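Local coordinates for putative NADPH-dependent oxidoreductase (Desulfitobacterium hafniense DCB-2, PDB 3DB2), which probably binds NADPH through a Rossmann-fold domain and catalyses an oxidation-reduction reaction whose substrate has not been identified, at residues Y18-A23 and Y94-I99; L32-S37 and E65-V70; R133-M138 and I243-T248; S148-V153 and F192-V197; L160-G165 and T233-P238. One frame throughout, in Å; residues are numbered along the deposited sequence.

In the fold
The contacts divide between two domains. Contacts 1 and 2 lie in the Rossmann domain, their centres 14 Å apart, and join where Tyr94 N of strand 92-96 probably bonds to Val70 O of strand 69-72; contact 2 is nested in the loop that contact 1 closes. Contacts 3 and 4, with centres 9 Å apart, pack helices on neighbouring strands of the C-terminal sheet. Contact 5 lies in the same domain, its centre 26 Å from that of contact 4, and contacts 3, 4 and 5 all reach the second subunit. Met20 of contact 1 lies near, without touching, a GxGxxA-like turn that probably receives the cofactor; contacts 1 and 5 are about 9 Å apart at their nearest atoms.

Contact 1: Y18-A23 and Y94-I99; sequences YVMADA and YVEKPI
Met20, a selenomethionine, is bent at chi2 (-51°) and chi3 (-67°), and the hook so formed carries SE and CE to Tyr94 and Glu96. Tyr94 holds CG anti to its backbone N (chi1 177°) and points its phenol at the helix from the opposite direction. CE of Met20 ends 3.6 Å from Tyr94 OH and 3.9 Å from Tyr94 CZ, meeting the ring obliquely. SE of Met20 lies 3.6 Å from Glu96 OE2, a van der Waals approach with no hydrogen bond. Each polar group has its own mate: Tyr94 OH bonds to Glu306 and Glu96 OE2 to Trp16 NE1. The other oxygen, Glu96 OE1, receives the backbone N of Lys97 at 2.7 Å on its anti side, which ties the carboxylate to the turn that follows. Glu96, Lys97 and Pro98, with a cis peptide before the proline, match the EKP motif of the Gfo/Idh/MocA family, whose lysine in relatives lies at the active site. Met20 itself stands on helix 15-24, just after the probable GxGxxA turn. Helix 302-316 closes over Met20 through Leu303, Glu306 and Val307, while strand 92-96 runs between strands 69-72 and 120-123.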
# COMPACT_ATOMS: atom_id res chain seq x y z
N TYR C 18 25.06 20.56 -8.59
CA TYR C 18 26.14 19.80 -9.21
C TYR C 18 25.64 18.48 -9.83
O TYR C 18 26.05 18.02 -10.88
CB TYR C 18 27.20 19.50 -8.14
CG TYR C 18 28.01 20.69 -7.67
CD1 TYR C 18 27.51 21.67 -6.84
CD2 TYR C 18 29.32 20.83 -8.11
CE1 TYR C 18 28.28 22.75 -6.43
CE2 TYR C 18 30.10 21.89 -7.72
CZ TYR C 18 29.58 22.85 -6.88
OH TYR C 18 30.41 23.89 -6.52
N VAL C 19 24.74 17.81 -9.12
CA VAL C 19 24.12 16.61 -9.71
C VAL C 19 23.45 16.99 -11.02
O VAL C 19 23.63 16.24 -11.99
CB VAL C 19 23.13 15.97 -8.75
CG1 VAL C 19 22.31 14.84 -9.37
CG2 VAL C 19 23.92 15.43 -7.56
N MSE C 20 22.74 18.13 -11.02
CA MSE C 20 22.06 18.55 -12.25
C MSE C 20 23.09 18.81 -13.35
O MSE C 20 22.96 18.25 -14.44
CB MSE C 20 21.17 19.77 -12.03
CG MSE C 20 19.85 19.55 -11.28
SE MSE C 20 18.74 18.09 -12.00
CE MSE C 20 18.33 18.93 -13.70
N ALA C 21 24.10 19.62 -13.05
CA ALA C 21 25.07 19.99 -14.08
C ALA C 21 25.87 18.79 -14.58
O ALA C 21 26.22 18.70 -15.76
CB ALA C 21 26.00 21.08 -13.54
N ASP C 22 26.18 17.85 -13.71
CA ASP C 22 26.84 16.62 -14.13
C ASP C 22 26.05 15.96 -15.25
O ASP C 22 26.54 15.39 -16.22
CB ASP C 22 26.98 15.68 -12.93
CG ASP C 22 28.14 16.06 -12.04
OD1 ASP C 22 28.87 17.02 -12.37
OD2 ASP C 22 28.30 15.40 -10.99
N ALA C 23 24.72 16.03 -15.18
CA ALA C 23 23.94 15.48 -16.30
C ALA C 23 23.78 16.44 -17.45
O ALA C 23 24.03 16.06 -18.61
CB ALA C 23 22.60 15.05 -15.71
N TYR C 94 13.70 26.84 -15.53
CA TYR C 94 13.73 25.50 -14.95
C TYR C 94 13.80 25.73 -13.43
O TYR C 94 14.67 26.43 -12.91
CB TYR C 94 14.83 24.61 -15.55
CG TYR C 94 14.85 23.26 -14.86
CD1 TYR C 94 15.59 23.03 -13.70
CD2 TYR C 94 14.10 22.20 -15.35
CE1 TYR C 94 15.63 21.84 -13.05
CE2 TYR C 94 14.12 20.97 -14.71
CZ TYR C 94 14.88 20.80 -13.58
OH TYR C 94 14.93 19.60 -12.90
N VAL C 95 12.89 25.09 -12.70
CA VAL C 95 12.95 25.06 -11.25
C VAL C 95 12.80 23.61 -10.76
O VAL C 95 12.07 22.79 -11.31
CB VAL C 95 11.96 26.01 -10.57
CG1 VAL C 95 10.52 25.60 -10.74
CG2 VAL C 95 12.27 26.15 -9.07
N GLU C 96 13.57 23.28 -9.72
CA GLU C 96 13.51 21.94 -9.16
C GLU C 96 12.16 21.77 -8.47
O GLU C 96 11.48 22.71 -8.07
CB GLU C 96 14.55 21.65 -8.10
CG GLU C 96 15.66 20.75 -8.61
CD GLU C 96 15.12 19.44 -9.14
OE1 GLU C 96 13.99 19.01 -8.83
OE2 GLU C 96 15.88 18.83 -9.92
N LYS C 97 11.78 20.51 -8.30
CA LYS C 97 10.55 20.17 -7.66
C LYS C 97 10.48 20.48 -6.13
O LYS C 97 11.65 20.40 -5.62
CB LYS C 97 10.10 18.72 -7.77
CG LYS C 97 11.18 17.69 -7.78
CD LYS C 97 12.08 17.65 -6.56
CE LYS C 97 11.33 17.11 -5.35
NZ LYS C 97 12.31 16.32 -4.53
N PRO C 98 9.48 20.75 -5.27
CA PRO C 98 7.99 21.10 -5.28
C PRO C 98 8.21 22.47 -5.96
O PRO C 98 9.27 23.04 -5.68
CB PRO C 98 7.51 21.08 -3.88
CG PRO C 98 8.74 21.36 -3.09
CD PRO C 98 9.88 20.74 -3.84
N ILE C 99 7.26 22.89 -6.75
CA ILE C 99 7.20 24.27 -7.24
C ILE C 99 7.42 25.23 -6.09
O ILE C 99 8.15 26.22 -6.23
CB ILE C 99 5.86 24.51 -7.94
CG1 ILE C 99 5.69 25.97 -8.36
CG2 ILE C 99 4.66 24.11 -7.11
CD1 ILE C 99 4.62 26.13 -9.43

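Contact 2: L32-S37 and E65-V70; sequences LVTCYS and EDVEMV
The flat carboxylate of Asp66 has both methyls of Val33 over one side of its plane: CG1 stands 3.9 Å from Asp66 OD2 and 4.0 Å from Asp66 OD1, so it favours neither oxygen. In this Rossmann fold the turn leading into strand 69-72 meets strand 30-36. Strand 6-11 runs between the two, so the side chains meet past it and no hydrogen bond joins the segments directly. The second methyl, Val33 CG2, also touches backbone, 3.7 Å from Asp66 O. Asp66 reaches back over Val33 because its CG sits between the backbone N and the carbonyl carbon (chi1 49°). Deeper in, Val67 supplies the apolar floor, with CG2 4.0 Å from Val33 CB. Thr34 keeps its hydroxyl out of this packing: OG1 is anti to the backbone N (chi1 -169°) and bonds to Asp55 OD2, which leaves the methyl for Val67. Leu61 of helix 58-62 and Arg64 lie against Thr34, and Val67 O takes a hydrogen bond from Lys91 NZ. The innermost pair is methyl on methyl, the side chains crossing at about a right angle, with Thr34 CG2 4.0 Å from Val67 CG2.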
# COMPACT_ATOMS: atom_id res chain seq x y z
N LEU C 32 26.34 25.99 -20.51
CA LEU C 32 26.40 26.69 -19.24
C LEU C 32 27.31 27.92 -19.36
O LEU C 32 28.51 27.76 -19.57
CB LEU C 32 26.88 25.77 -18.15
CG LEU C 32 26.94 26.10 -16.67
CD1 LEU C 32 25.77 26.86 -16.10
CD2 LEU C 32 27.04 24.79 -15.88
N VAL C 33 26.71 29.09 -19.22
CA VAL C 33 27.30 30.41 -19.32
C VAL C 33 27.78 30.95 -17.99
O VAL C 33 28.92 31.38 -17.78
CB VAL C 33 26.26 31.42 -19.88
CG1 VAL C 33 26.87 32.81 -19.90
CG2 VAL C 33 25.74 31.05 -21.25
N THR C 34 26.92 30.93 -16.96
CA THR C 34 27.31 31.51 -15.69
C THR C 34 26.55 30.83 -14.57
O THR C 34 25.73 29.93 -14.77
CB THR C 34 27.12 33.04 -15.72
OG1 THR C 34 27.73 33.63 -14.58
CG2 THR C 34 25.64 33.39 -15.70
N CYS C 35 26.83 31.27 -13.35
CA CYS C 35 26.22 30.79 -12.13
C CYS C 35 26.16 31.90 -11.09
O CYS C 35 26.91 32.90 -11.05
CB CYS C 35 27.00 29.56 -11.66
SG CYS C 35 28.58 29.99 -10.84
N TYR C 36 25.20 31.74 -10.19
CA TYR C 36 25.01 32.63 -9.04
C TYR C 36 24.72 31.78 -7.80
O TYR C 36 23.98 30.82 -7.91
CB TYR C 36 23.89 33.63 -9.32
CG TYR C 36 23.64 34.51 -8.12
CD1 TYR C 36 24.48 35.58 -7.83
CD2 TYR C 36 22.56 34.25 -7.29
CE1 TYR C 36 24.25 36.38 -6.72
CE2 TYR C 36 22.32 35.04 -6.18
CZ TYR C 36 23.16 36.10 -5.91
OH TYR C 36 22.92 36.89 -4.80
N SER C 37 25.32 32.17 -6.69
CA SER C 37 25.05 31.85 -5.30
C SER C 37 25.29 33.11 -4.47
O SER C 37 26.00 33.98 -4.97
CB SER C 37 25.94 30.72 -4.79
OG SER C 37 25.16 29.64 -4.28
N GLU C 65 22.87 38.45 -22.17
CA GLU C 65 21.91 38.22 -23.23
C GLU C 65 21.99 36.78 -23.72
O GLU C 65 21.05 36.27 -24.33
CB GLU C 65 22.14 39.25 -24.35
CG GLU C 65 22.15 40.68 -23.81
CD GLU C 65 21.45 41.69 -24.70
OE1 GLU C 65 20.93 41.29 -25.77
OE2 GLU C 65 21.42 42.89 -24.33
N ASP C 66 23.10 36.10 -23.44
CA ASP C 66 23.28 34.71 -23.84
C ASP C 66 22.76 33.80 -22.72
O ASP C 66 22.74 32.58 -22.86
CB ASP C 66 24.71 34.38 -24.24
CG ASP C 66 25.79 34.83 -23.28
OD1 ASP C 66 25.46 35.62 -22.38
OD2 ASP C 66 26.95 34.39 -23.46
N VAL C 67 22.30 34.37 -21.61
CA VAL C 67 21.55 33.52 -20.67
C VAL C 67 20.08 33.50 -21.11
O VAL C 67 19.42 34.52 -20.97
CB VAL C 67 21.69 33.97 -19.21
CG1 VAL C 67 20.64 33.31 -18.32
CG2 VAL C 67 23.08 33.60 -18.73
N GLU C 68 19.65 32.36 -21.65
CA GLU C 68 18.28 32.24 -22.15
C GLU C 68 17.37 31.57 -21.11
O GLU C 68 16.16 31.85 -21.10
CB GLU C 68 18.24 31.47 -23.47
CG GLU C 68 19.22 31.98 -24.52
CD GLU C 68 19.10 31.23 -25.83
OE1 GLU C 68 18.03 31.35 -26.45
OE2 GLU C 68 20.07 30.55 -26.22
N MSE C 69 17.96 30.70 -20.32
CA MSE C 69 17.21 29.89 -19.36
C MSE C 69 17.99 29.85 -18.04
O MSE C 69 19.22 29.72 -18.04
CB MSE C 69 17.13 28.43 -19.83
CG MSE C 69 16.33 27.53 -18.87
SE MSE C 69 16.78 25.63 -19.03
CE MSE C 69 17.07 25.53 -20.92
N VAL C 70 17.27 29.92 -16.93
CA VAL C 70 17.89 29.70 -15.63
C VAL C 70 17.47 28.34 -15.07
O VAL C 70 16.36 27.85 -15.28
CB VAL C 70 17.54 30.79 -14.61
CG1 VAL C 70 18.09 32.15 -15.06
CG2 VAL C 70 16.03 30.91 -14.42

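Contact 3: R133-M138 and I243-T248; sequences RKMKEM and INVYGT
Glu151 OE1 is gripped by Tyr246 OH and by Asn244 ND2, two side chains that alternate along strand 240-247 with Ile243 and Val245, the residues that meet Met135 across this contact. The strand therefore has polar side chains on the face turned to the second subunit, where they reach Glu151 of the adjacent strand 147-155, and apolar ones on the face turned to helix 130-140. Backbone pairing of Asn244 with Glu151 holds the polar row in place. On the apolar side a single atom does the touching. CE of Met135, a selenomethionine, fits between the two branched side chains, 3.6 Å from Val245 CG2 and 3.8 Å from Ile243 CG2. The Met135 chain runs out extended through chi2 (166°) and then turns at chi3 (76°), which swings CE onto the strand. Each methyl it meets belongs to a side chain that crosses it obliquely, and there is no hydrogen bond across the interface. Ile243 also rests on Gln186 and Asn189 of helix 183-194, and Met135 on Tyr254 of strand 250-256. The outer surface of helix 130-140 is charged: Arg133 pairs with Glu321, while Lys136 NZ pairs with Asp140 and also bonds to Leu193 O. On the far side of the sheet, Tyr246 packs on Cys237 of the second subunit. Helices on one face and a second subunit on the other are the arrangement of the open-faced sheet in Gfo/Idh/MocA C-terminal domains.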
# COMPACT_ATOMS: atom_id res chain seq x y z
N ARG C 133 7.73 5.66 -18.30
CA ARG C 133 7.28 5.78 -19.69
C ARG C 133 6.66 4.47 -20.20
O ARG C 133 5.64 4.49 -20.89
CB ARG C 133 8.39 6.24 -20.62
CG ARG C 133 8.95 7.62 -20.39
CD ARG C 133 7.88 8.69 -20.36
NE ARG C 133 8.36 10.05 -20.42
CZ ARG C 133 7.76 11.19 -20.11
NH1 ARG C 133 6.53 11.26 -19.66
NH2 ARG C 133 8.42 12.35 -20.26
N LYS C 134 7.25 3.35 -19.85
CA LYS C 134 6.77 2.05 -20.31
C LYS C 134 5.47 1.74 -19.59
O LYS C 134 4.46 1.30 -20.18
CB LYS C 134 7.87 1.01 -20.09
CG LYS C 134 7.47 -0.41 -20.43
CD LYS C 134 7.30 -0.51 -21.94
CE LYS C 134 6.49 -1.75 -22.30
NZ LYS C 134 7.29 -2.60 -23.23
N MSE C 135 5.46 1.99 -18.28
CA MSE C 135 4.23 1.74 -17.50
C MSE C 135 3.07 2.55 -18.04
O MSE C 135 1.91 2.10 -18.10
CB MSE C 135 4.47 2.00 -16.01
CG MSE C 135 5.42 0.97 -15.39
SE MSE C 135 6.03 1.61 -13.62
CE MSE C 135 4.37 1.18 -12.73
N LYS C 136 3.31 3.77 -18.48
CA LYS C 136 2.33 4.67 -19.04
C LYS C 136 1.79 4.08 -20.34
O LYS C 136 0.57 4.01 -20.59
CB LYS C 136 2.95 6.06 -19.26
CG LYS C 136 1.96 7.08 -19.81
CD LYS C 136 0.75 7.13 -18.89
CE LYS C 136 0.04 8.48 -18.98
NZ LYS C 136 -1.42 8.31 -18.75
N GLU C 137 2.69 3.62 -21.18
CA GLU C 137 2.32 2.94 -22.43
C GLU C 137 1.40 1.75 -22.14
O GLU C 137 0.33 1.64 -22.76
CB GLU C 137 3.58 2.48 -23.12
CG GLU C 137 3.55 2.01 -24.56
CD GLU C 137 4.97 2.14 -25.12
OE1 GLU C 137 5.30 3.24 -25.62
OE2 GLU C 137 5.74 1.16 -25.02
N MSE C 138 1.82 0.90 -21.21
CA MSE C 138 1.05 -0.31 -20.91
C MSE C 138 -0.34 0.02 -20.41
O MSE C 138 -1.33 -0.66 -20.72
CB MSE C 138 1.80 -1.22 -19.94
CG MSE C 138 3.06 -1.81 -20.57
SE MSE C 138 4.24 -2.70 -19.30
CE MSE C 138 3.66 -4.53 -19.63
N ILE C 243 6.14 1.06 -7.04
CA ILE C 243 4.85 1.36 -7.61
C ILE C 243 4.23 0.01 -8.05
O ILE C 243 4.88 -0.76 -8.77
CB ILE C 243 4.93 2.29 -8.82
CG1 ILE C 243 5.75 3.56 -8.56
CG2 ILE C 243 3.55 2.67 -9.37
CD1 ILE C 243 5.74 4.58 -9.67
N ASN C 244 3.04 -0.25 -7.57
CA ASN C 244 2.30 -1.46 -7.92
C ASN C 244 1.02 -0.93 -8.59
O ASN C 244 0.32 -0.09 -8.05
CB ASN C 244 1.90 -2.34 -6.74
CG ASN C 244 3.09 -2.79 -5.91
OD1 ASN C 244 4.12 -3.11 -6.47
ND2 ASN C 244 2.95 -2.81 -4.61
N VAL C 245 0.76 -1.43 -9.77
CA VAL C 245 -0.42 -1.10 -10.55
C VAL C 245 -1.24 -2.39 -10.76
O VAL C 245 -0.68 -3.38 -11.23
CB VAL C 245 -0.02 -0.55 -11.92
CG1 VAL C 245 -1.24 -0.10 -12.70
CG2 VAL C 245 0.97 0.60 -11.75
N TYR C 246 -2.50 -2.32 -10.41
CA TYR C 246 -3.42 -3.44 -10.50
C TYR C 246 -4.37 -3.19 -11.68
O TYR C 246 -5.08 -2.18 -11.65
CB TYR C 246 -4.21 -3.56 -9.19
CG TYR C 246 -3.23 -3.81 -8.04
CD1 TYR C 246 -2.70 -5.08 -7.84
CD2 TYR C 246 -2.83 -2.80 -7.17
CE1 TYR C 246 -1.82 -5.32 -6.80
CE2 TYR C 246 -1.95 -3.07 -6.14
CZ TYR C 246 -1.43 -4.32 -5.94
OH TYR C 246 -0.53 -4.61 -4.91
N GLY C 247 -4.34 -4.11 -12.63
CA GLY C 247 -5.09 -4.04 -13.87
C GLY C 247 -6.00 -5.25 -14.01
O GLY C 247 -5.76 -6.24 -13.29
N THR C 248 -7.03 -5.14 -14.87
CA THR C 248 -8.00 -6.25 -14.94
C THR C 248 -7.42 -7.44 -15.68
O THR C 248 -7.91 -8.56 -15.49
CB THR C 248 -9.33 -5.80 -15.59
OG1 THR C 248 -8.97 -5.18 -16.84
CG2 THR C 248 -10.07 -4.75 -14.77

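Contact 4: S148-V153 and F192-V197; sequences SSIEAV and FLLGPV
Helix 183-194, part of the helical layer that backs the C-terminal sheet, packs its last turn on strand 147-155, and the meeting point is Ile150 with Leu193 and Leu194. Ile150 and Leu194 reach toward each other tip to tip. Ile150 CD1 lies 3.6 Å from Leu194 CD1, and is equally near Leu194 CG at 3.6 Å, with Leu194 CD2 a little farther at 4.0 Å. CD1 thus rests in the fork of the leucine. Ile150 gains this reach by an extended branch, with CG1 anti to the carbonyl carbon (chi1 -68°) and chi2 close to 180°. Leu193, one residue earlier, adds a looser touch, its CD1 4.2 Å from Ile150 CD1. Shortening Leu194 to an alanine would probably leave Ile150 CD1 without its nearest partner on the helix and open a gap between the helix end and the strand. Ile150 also packs on Ile243 and Val245 of the neighbouring strand 240-247, and Leu194 leans on Phe223 and Lys227. Gly195 then ends the helix with positive phi (89°), where a side chain would press on the preceding carbonyl O, and Pro196 leads into strand 197-205. The opposite face of strand 147-155 belongs to the dimer, for Glu151 OE2 bonds to Tyr230 OH of the second subunit. Strand 147-155, helix 183-194 and strand 197-205, which runs parallel to the first, form a beta-alpha-beta crossover of this C-terminal domain.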
# COMPACT_ATOMS: atom_id res chain seq x y z
N SER C 148 -7.50 -0.34 -11.62
CA SER C 148 -8.39 -0.13 -10.49
C SER C 148 -7.69 0.75 -9.44
O SER C 148 -8.20 1.81 -9.07
CB SER C 148 -8.82 -1.43 -9.78
OG SER C 148 -7.78 -2.40 -9.69
N SER C 149 -6.53 0.28 -9.02
CA SER C 149 -5.78 0.98 -7.97
C SER C 149 -4.26 0.90 -8.22
O SER C 149 -3.76 0.07 -8.96
CB SER C 149 -6.11 0.40 -6.60
OG SER C 149 -5.69 -0.93 -6.44
N ILE C 150 -3.55 1.80 -7.52
CA ILE C 150 -2.10 1.84 -7.54
C ILE C 150 -1.61 2.01 -6.10
O ILE C 150 -2.25 2.68 -5.31
CB ILE C 150 -1.55 2.97 -8.42
CG1 ILE C 150 -1.82 2.74 -9.91
CG2 ILE C 150 -0.06 3.20 -8.16
CD1 ILE C 150 -1.44 3.95 -10.74
N GLU C 151 -0.46 1.38 -5.78
CA GLU C 151 0.17 1.59 -4.49
C GLU C 151 1.61 2.09 -4.73
O GLU C 151 2.32 1.38 -5.44
CB GLU C 151 0.24 0.31 -3.66
CG GLU C 151 -1.13 -0.30 -3.48
CD GLU C 151 -1.04 -1.81 -3.24
OE1 GLU C 151 0.02 -2.42 -3.46
OE2 GLU C 151 -2.11 -2.36 -2.86
N ALA C 152 1.94 3.23 -4.20
CA ALA C 152 3.24 3.86 -4.41
C ALA C 152 3.91 4.03 -3.06
O ALA C 152 3.21 4.31 -2.08
CB ALA C 152 3.09 5.21 -5.10
N VAL C 153 5.23 3.85 -2.99
CA VAL C 153 5.91 4.00 -1.71
C VAL C 153 7.22 4.75 -1.96
O VAL C 153 7.88 4.46 -2.95
CB VAL C 153 6.24 2.66 -1.05
CG1 VAL C 153 7.09 2.82 0.21
CG2 VAL C 153 4.96 1.90 -0.73
N PHE C 192 0.59 11.62 -13.43
CA PHE C 192 1.08 11.31 -14.77
C PHE C 192 0.43 10.04 -15.32
O PHE C 192 -0.05 9.93 -16.45
CB PHE C 192 2.59 11.13 -14.72
CG PHE C 192 3.20 10.46 -15.93
CD1 PHE C 192 3.12 11.10 -17.16
CD2 PHE C 192 3.85 9.24 -15.85
CE1 PHE C 192 3.66 10.52 -18.28
CE2 PHE C 192 4.38 8.63 -16.98
CZ PHE C 192 4.28 9.29 -18.19
N LEU C 193 0.38 9.01 -14.47
CA LEU C 193 -0.15 7.72 -14.87
C LEU C 193 -1.68 7.73 -14.99
O LEU C 193 -2.18 7.17 -15.98
CB LEU C 193 0.30 6.66 -13.87
CG LEU C 193 1.79 6.32 -13.80
CD1 LEU C 193 2.01 5.20 -12.78
CD2 LEU C 193 2.32 5.94 -15.18
N LEU C 194 -2.36 8.34 -14.04
CA LEU C 194 -3.82 8.27 -13.96
C LEU C 194 -4.61 9.57 -14.07
O LEU C 194 -5.86 9.50 -14.01
CB LEU C 194 -4.21 7.66 -12.60
CG LEU C 194 -3.74 6.24 -12.32
CD1 LEU C 194 -4.56 5.65 -11.20
CD2 LEU C 194 -3.83 5.38 -13.57
N GLY C 195 -4.01 10.73 -14.20
CA GLY C 195 -4.78 11.96 -14.25
C GLY C 195 -5.00 12.56 -12.85
O GLY C 195 -4.47 12.04 -11.86
N PRO C 196 -5.74 13.64 -12.78
CA PRO C 196 -5.84 14.45 -11.57
C PRO C 196 -6.56 13.82 -10.39
O PRO C 196 -7.64 13.20 -10.43
CB PRO C 196 -6.62 15.71 -12.02
CG PRO C 196 -7.39 15.24 -13.20
CD PRO C 196 -6.51 14.24 -13.88
N VAL C 197 -5.97 14.00 -9.22
CA VAL C 197 -6.55 13.56 -7.96
C VAL C 197 -7.75 14.43 -7.60
O VAL C 197 -7.70 15.64 -7.80
CB VAL C 197 -5.49 13.63 -6.86
CG1 VAL C 197 -6.14 13.36 -5.51
CG2 VAL C 197 -4.35 12.64 -7.15

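Contact 5: L160-G165 and T233-P238; sequences LELKKG and TNWACP
Apolar packing carries most of this contact. Leu160 lays its fork along the backbone of Ala236, with CD2 3.7 Å from Ala236 CA and 4.0 Å from Ala236 CB, while CD1 comes to 4.0 Å from Ala236 O. Its CG is anti to the carbonyl carbon (chi1 -63°), which carries the fork across to that turn. Leu162 makes a lighter touch, its CD1 meeting the indole of Trp235 obliquely at 4.3 Å from CZ3. A lysine in place of Leu160 would probably lose the two-methyl cover over Ala236 and leave its CA and CB less well packed. Of polar kind, no hydrogen bond crosses: Leu160 N stands 3.5 Å from Trp235 O, an approach and no more. The bond that shapes the second segment is internal. Ala236 N donates to Asn234 OD1 at 2.8 Å, nearly end-on to the side-chain C=O (165°), while Asn234 ND2 bonds to Ser148 OG of the second subunit. The same amide therefore fixes the turn and faces the dimer partner. Leu160 itself packs on Thr248 of that subunit, and Trp235 lies against Pro178 and Gln181 of helix 178-181. Asn234 OD1 and Ala236 N make an Asx turn where strand 228-234 ends.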
# COMPACT_ATOMS: atom_id res chain seq x y z
N LEU C 160 15.38 9.05 11.31
CA LEU C 160 15.98 8.30 12.40
C LEU C 160 17.22 9.06 12.92
O LEU C 160 17.54 8.89 14.09
CB LEU C 160 16.37 6.90 11.93
CG LEU C 160 15.26 5.96 11.48
CD1 LEU C 160 15.81 4.56 11.21
CD2 LEU C 160 14.14 5.92 12.52
N GLU C 161 17.83 9.81 12.02
CA GLU C 161 19.09 10.50 12.31
C GLU C 161 18.90 12.00 12.49
O GLU C 161 19.76 12.66 13.09
CB GLU C 161 20.10 10.27 11.19
CG GLU C 161 20.80 11.54 10.75
CD GLU C 161 22.31 11.46 10.69
OE1 GLU C 161 22.87 10.34 10.63
OE2 GLU C 161 22.98 12.53 10.72
N LEU C 162 17.79 12.51 11.99
CA LEU C 162 17.44 13.92 12.07
C LEU C 162 17.50 14.41 13.52
O LEU C 162 16.60 14.16 14.32
CB LEU C 162 16.04 14.20 11.53
CG LEU C 162 15.70 14.49 10.08
CD1 LEU C 162 14.22 14.85 9.95
CD2 LEU C 162 16.52 15.60 9.45
N LYS C 163 18.54 15.14 13.93
CA LYS C 163 18.51 15.62 15.32
C LYS C 163 17.64 16.87 15.41
O LYS C 163 17.44 17.61 14.44
CB LYS C 163 19.91 15.87 15.85
N LYS C 164 17.12 17.11 16.61
CA LYS C 164 16.27 18.24 16.92
C LYS C 164 16.90 19.59 16.55
O LYS C 164 17.88 20.00 17.18
CB LYS C 164 15.88 18.26 18.41
CG LYS C 164 14.37 18.29 18.61
CD LYS C 164 13.70 19.26 17.65
N GLY C 165 16.32 20.24 15.55
CA GLY C 165 16.68 21.49 14.95
C GLY C 165 16.79 21.48 13.45
O GLY C 165 16.59 22.53 12.83
N THR C 233 4.73 7.21 2.67
CA THR C 233 5.96 8.01 2.74
C THR C 233 6.50 7.85 4.15
O THR C 233 5.76 7.99 5.12
CB THR C 233 5.76 9.49 2.40
OG1 THR C 233 4.63 10.02 3.10
CG2 THR C 233 5.50 9.66 0.91
N ASN C 234 7.76 7.48 4.32
CA ASN C 234 8.24 7.02 5.61
C ASN C 234 9.70 7.44 5.76
O ASN C 234 10.45 7.22 4.81
CB ASN C 234 8.00 5.50 5.59
CG ASN C 234 8.18 4.87 6.95
OD1 ASN C 234 9.16 5.24 7.59
ND2 ASN C 234 7.27 3.96 7.33
N TRP C 235 10.04 8.03 6.89
CA TRP C 235 11.43 8.49 7.12
C TRP C 235 12.09 7.65 8.20
O TRP C 235 13.06 8.08 8.82
CB TRP C 235 11.46 9.99 7.46
CG TRP C 235 11.85 10.90 6.33
CD1 TRP C 235 12.40 10.58 5.12
CD2 TRP C 235 11.73 12.34 6.32
NE1 TRP C 235 12.61 11.68 4.37
CE2 TRP C 235 12.21 12.79 5.07
CE3 TRP C 235 11.27 13.31 7.21
CZ2 TRP C 235 12.26 14.13 4.69
CZ3 TRP C 235 11.31 14.63 6.81
CH2 TRP C 235 11.79 15.06 5.57
N ALA C 236 11.53 6.47 8.45
CA ALA C 236 11.89 5.64 9.59
C ALA C 236 12.26 4.22 9.22
O ALA C 236 12.13 3.34 10.08
CB ALA C 236 10.69 5.64 10.55
N CYS C 237 12.69 4.00 7.96
CA CYS C 237 13.08 2.67 7.52
C CYS C 237 14.03 2.66 6.34
O CYS C 237 14.25 3.64 5.65
CB CYS C 237 11.80 1.86 7.18
SG CYS C 237 10.87 2.62 5.81
N PRO C 238 14.67 1.53 6.07
CA PRO C 238 15.53 1.46 4.88
C PRO C 238 14.81 1.84 3.59
O PRO C 238 13.58 1.71 3.49
CB PRO C 238 15.94 0.00 4.83
CG PRO C 238 15.94 -0.40 6.27
CD PRO C 238 14.70 0.27 6.84